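Local coordinates for diacylglycerol O-acyltransferase (Marinobacter hydrocarbonoclasticus, PDB 6CHJ), which probably transfers acyl groups from acyl-CoA to diacylglycerol or long-chain alcohols, making triacylglycerols and wax esters, at residues Gln18-Pro32 against Gly392-Asp406. Numbering follows the deposited sequence.
Sequences QQPMHVGGLQLFSFP and GAKLEGMYPVSIDMD
A393 sets CB between F29 CB and P32 CG, 4.0 Å from each. K394 O accepts the backbone N-H of S30. L395 lays CD1 over one face of the F29 ring, 4.0 Å from its centroid and offset toward the rim. The same methyl touches Q27 CB. Two residues, E396 and G397, stand opposite the single L28, a classic beta bulge: E396 N donates to L28 O (2.7 Å), and L28 N to G397 O. E396 bends back at chi2 (-79°), which brings OE2 2.8 Å from S30 OG; K394 NZ pairs with the same oxygen in a salt bridge. The bulge shifts the register by one residue between antiparallel strands 22-30 and 393-401. They join the catalytic-domain and C-terminal family regions in one mixed sheet, with strand 127-135 on the other side of 22-30. Y399 exchanges backbone bonds with L26 and turns its ring edge to L26 O. Its OH hydrogen-bonds S245 OG. V401 pairs with G24, its CB 3.5 Å from G24 O. Past the strand, I403 packs CG2 on M21 SD (3.7 Å) and CD1 on V23 CG1. D406 N donates almost straight (166°) to Q19 OE1, 3.0 Å away, while Q19 NE2 hydrogen-bonds L14 O and D406 OD1 accepts from I235 N.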
# COMPACT_ATOMS: atom_id res chain seq x y z
N GLN B 18 -5.36 10.23 0.97
CA GLN B 18 -4.30 11.00 1.61
C GLN B 18 -4.29 10.85 3.13
O GLN B 18 -3.30 11.21 3.78
CB GLN B 18 -4.40 12.48 1.21
CG GLN B 18 -5.58 13.26 1.83
CD GLN B 18 -6.93 12.97 1.15
OE1 GLN B 18 -7.01 12.20 0.17
NE2 GLN B 18 -8.00 13.63 1.65
N GLN B 19 -5.35 10.28 3.72
CA GLN B 19 -5.42 10.04 5.16
C GLN B 19 -6.01 8.65 5.40
O GLN B 19 -7.19 8.49 5.74
CB GLN B 19 -6.25 11.13 5.85
CG GLN B 19 -7.64 11.44 5.19
CD GLN B 19 -8.24 12.77 5.65
OE1 GLN B 19 -7.62 13.83 5.55
NE2 GLN B 19 -9.47 12.71 6.15
N PRO B 20 -5.21 7.60 5.23
CA PRO B 20 -5.67 6.30 5.72
C PRO B 20 -6.00 6.41 7.20
O PRO B 20 -5.44 7.24 7.94
CB PRO B 20 -4.49 5.37 5.45
CG PRO B 20 -3.79 6.01 4.30
CD PRO B 20 -3.93 7.48 4.51
N MET B 21 -6.98 5.62 7.61
CA MET B 21 -7.52 5.67 8.96
C MET B 21 -7.23 4.36 9.70
O MET B 21 -8.06 3.82 10.42
CB MET B 21 -9.01 6.01 8.91
CG MET B 21 -9.31 7.44 8.40
SD MET B 21 -8.56 8.80 9.37
CE MET B 21 -9.09 8.36 10.98
N HIS B 22 -6.03 3.83 9.49
CA HIS B 22 -5.56 2.67 10.23
C HIS B 22 -4.49 3.11 11.22
O HIS B 22 -3.74 4.06 10.97
CB HIS B 22 -5.02 1.59 9.30
CG HIS B 22 -3.89 2.04 8.42
ND1 HIS B 22 -4.06 2.40 7.10
CD2 HIS B 22 -2.56 2.16 8.67
CE1 HIS B 22 -2.90 2.75 6.58
NE2 HIS B 22 -1.97 2.62 7.51
N VAL B 23 -4.41 2.43 12.35
CA VAL B 23 -3.30 2.60 13.27
C VAL B 23 -2.33 1.45 13.08
O VAL B 23 -2.61 0.48 12.38
CB VAL B 23 -3.77 2.69 14.74
CG1 VAL B 23 -4.88 3.74 14.88
CG2 VAL B 23 -4.23 1.30 15.20
N GLY B 24 -1.17 1.56 13.73
CA GLY B 24 -0.11 0.58 13.61
C GLY B 24 0.75 0.58 14.85
O GLY B 24 0.68 1.48 15.69
N GLY B 25 1.57 -0.46 14.95
CA GLY B 25 2.55 -0.55 16.02
C GLY B 25 3.79 -1.28 15.56
O GLY B 25 3.72 -2.26 14.79
N LEU B 26 4.95 -0.81 16.01
CA LEU B 26 6.24 -1.36 15.63
C LEU B 26 6.91 -1.94 16.87
O LEU B 26 7.35 -1.20 17.75
CB LEU B 26 7.12 -0.30 14.99
CG LEU B 26 8.52 -0.85 14.73
CD1 LEU B 26 8.50 -2.04 13.74
CD2 LEU B 26 9.42 0.27 14.26
N GLN B 27 7.03 -3.27 16.90
CA GLN B 27 7.67 -4.00 17.99
C GLN B 27 9.02 -4.52 17.53
O GLN B 27 9.13 -5.15 16.47
CB GLN B 27 6.80 -5.18 18.43
CG GLN B 27 5.61 -4.75 19.25
CD GLN B 27 4.68 -5.89 19.47
OE1 GLN B 27 4.65 -6.83 18.67
NE2 GLN B 27 3.93 -5.85 20.56
N LEU B 28 10.05 -4.26 18.32
CA LEU B 28 11.41 -4.68 18.02
C LEU B 28 11.83 -5.73 19.04
O LEU B 28 11.68 -5.51 20.25
CB LEU B 28 12.33 -3.48 18.05
CG LEU B 28 13.82 -3.73 17.93
CD1 LEU B 28 14.19 -4.03 16.47
CD2 LEU B 28 14.55 -2.49 18.46
N PHE B 29 12.33 -6.87 18.57
CA PHE B 29 12.76 -7.95 19.44
C PHE B 29 14.21 -8.30 19.20
O PHE B 29 14.80 -7.97 18.17
CB PHE B 29 11.95 -9.24 19.25
CG PHE B 29 10.48 -9.08 19.39
CD1 PHE B 29 9.86 -9.32 20.61
CD2 PHE B 29 9.70 -8.79 18.29
CE1 PHE B 29 8.47 -9.22 20.74
CE2 PHE B 29 8.33 -8.68 18.41
CZ PHE B 29 7.71 -8.89 19.65
N SER B 30 14.80 -8.99 20.17
CA SER B 30 16.09 -9.62 19.99
C SER B 30 15.89 -11.11 19.74
O SER B 30 14.87 -11.69 20.14
CB SER B 30 16.99 -9.39 21.21
OG SER B 30 17.61 -8.12 21.11
N PHE B 31 16.84 -11.72 19.03
CA PHE B 31 16.84 -13.17 18.91
C PHE B 31 16.80 -13.79 20.31
O PHE B 31 17.55 -13.35 21.19
CB PHE B 31 18.10 -13.68 18.19
CG PHE B 31 18.05 -13.59 16.69
CD1 PHE B 31 17.17 -12.73 16.04
CD2 PHE B 31 18.92 -14.37 15.91
CE1 PHE B 31 17.15 -12.63 14.66
CE2 PHE B 31 18.90 -14.28 14.53
CZ PHE B 31 18.01 -13.41 13.90
N PRO B 32 15.95 -14.79 20.55
CA PRO B 32 16.01 -15.48 21.85
C PRO B 32 17.39 -16.11 22.01
O PRO B 32 18.03 -16.50 21.03
CB PRO B 32 14.90 -16.54 21.76
CG PRO B 32 14.09 -16.18 20.52
CD PRO B 32 15.04 -15.45 19.60
N GLY B 392 10.40 -16.21 24.32
CA GLY B 392 11.79 -15.97 24.64
C GLY B 392 12.48 -14.89 23.83
O GLY B 392 13.67 -14.64 24.04
N ALA B 393 11.78 -14.24 22.90
CA ALA B 393 12.33 -13.08 22.22
C ALA B 393 11.99 -11.84 23.05
O ALA B 393 10.81 -11.55 23.27
CB ALA B 393 11.79 -12.95 20.79
N LYS B 394 13.01 -11.15 23.54
CA LYS B 394 12.77 -9.99 24.38
C LYS B 394 12.26 -8.82 23.53
O LYS B 394 12.89 -8.43 22.55
CB LYS B 394 14.05 -9.60 25.12
CG LYS B 394 13.93 -8.39 26.04
CD LYS B 394 15.27 -8.08 26.72
CE LYS B 394 16.43 -8.72 25.96
NZ LYS B 394 17.73 -8.01 26.15
N LEU B 395 11.12 -8.28 23.91
CA LEU B 395 10.71 -6.99 23.36
C LEU B 395 11.70 -5.93 23.81
O LEU B 395 11.87 -5.70 25.01
CB LEU B 395 9.29 -6.65 23.84
CG LEU B 395 8.59 -5.44 23.20
CD1 LEU B 395 8.36 -5.66 21.69
CD2 LEU B 395 7.29 -5.12 23.93
N GLU B 396 12.38 -5.30 22.84
CA GLU B 396 13.32 -4.21 23.12
C GLU B 396 12.71 -2.81 23.02
O GLU B 396 13.32 -1.85 23.51
CB GLU B 396 14.52 -4.27 22.17
CG GLU B 396 15.28 -5.57 22.19
CD GLU B 396 16.22 -5.68 23.38
OE1 GLU B 396 16.25 -4.74 24.21
OE2 GLU B 396 16.91 -6.71 23.48
N GLY B 397 11.55 -2.65 22.37
CA GLY B 397 10.94 -1.35 22.18
C GLY B 397 9.64 -1.45 21.41
O GLY B 397 9.57 -2.20 20.42
N MET B 398 8.60 -0.73 21.85
CA MET B 398 7.28 -0.75 21.22
C MET B 398 6.88 0.69 20.91
O MET B 398 6.90 1.55 21.81
CB MET B 398 6.24 -1.43 22.13
CG MET B 398 6.46 -1.19 23.63
SD MET B 398 5.19 -1.83 24.77
CE MET B 398 3.75 -0.89 24.27
N TYR B 399 6.54 0.96 19.65
CA TYR B 399 6.37 2.31 19.13
C TYR B 399 5.04 2.41 18.39
O TYR B 399 4.85 1.73 17.36
CB TYR B 399 7.52 2.69 18.19
CG TYR B 399 8.88 2.43 18.79
CD1 TYR B 399 9.50 3.38 19.61
CD2 TYR B 399 9.54 1.23 18.57
CE1 TYR B 399 10.76 3.15 20.19
CE2 TYR B 399 10.79 0.98 19.13
CZ TYR B 399 11.39 1.94 19.94
OH TYR B 399 12.62 1.69 20.50
N PRO B 400 4.11 3.22 18.86
CA PRO B 400 2.84 3.36 18.15
C PRO B 400 3.02 4.13 16.84
O PRO B 400 3.94 4.93 16.69
CB PRO B 400 1.98 4.15 19.15
CG PRO B 400 2.97 4.99 19.87
CD PRO B 400 4.20 4.13 20.02
N VAL B 401 2.12 3.84 15.89
CA VAL B 401 2.11 4.47 14.58
C VAL B 401 0.70 4.99 14.39
O VAL B 401 -0.25 4.20 14.31
CB VAL B 401 2.48 3.50 13.44
CG1 VAL B 401 2.82 4.30 12.19
CG2 VAL B 401 3.64 2.59 13.86
N SER B 402 0.54 6.30 14.36
CA SER B 402 -0.82 6.82 14.47
C SER B 402 -1.31 7.36 13.11
O SER B 402 -0.80 6.97 12.05
CB SER B 402 -0.84 7.85 15.60
OG SER B 402 -2.11 7.83 16.21
N ILE B 403 -2.29 8.27 13.15
CA ILE B 403 -3.01 8.74 11.97
C ILE B 403 -2.72 10.22 11.78
O ILE B 403 -2.97 11.03 12.68
CB ILE B 403 -4.52 8.50 12.11
CG1 ILE B 403 -4.87 7.01 12.22
CG2 ILE B 403 -5.29 9.16 10.97
CD1 ILE B 403 -6.26 6.80 12.87
N ASP B 404 -2.23 10.59 10.60
CA ASP B 404 -2.28 11.94 10.06
C ASP B 404 -3.59 12.21 9.31
O ASP B 404 -4.25 11.30 8.78
CB ASP B 404 -1.13 12.19 9.09
CG ASP B 404 0.21 12.02 9.73
OD1 ASP B 404 0.38 12.44 10.90
OD2 ASP B 404 1.11 11.50 9.05
N MET B 405 -3.93 13.50 9.23
CA MET B 405 -5.10 14.01 8.54
C MET B 405 -4.72 15.26 7.78
O MET B 405 -3.73 15.94 8.12
CB MET B 405 -6.22 14.39 9.53
CG MET B 405 -7.12 13.28 9.94
SD MET B 405 -8.45 13.98 10.91
CE MET B 405 -9.11 15.17 9.71
N ASP B 406 -5.52 15.59 6.75
CA ASP B 406 -5.56 16.95 6.22
C ASP B 406 -5.61 17.95 7.37
O ASP B 406 -6.49 17.86 8.24
CB ASP B 406 -6.80 17.15 5.33
CG ASP B 406 -6.59 16.75 3.87
OD1 ASP B 406 -5.45 16.50 3.43
OD2 ASP B 406 -7.60 16.70 3.15
O HOH W 1 -3.70 9.04 7.77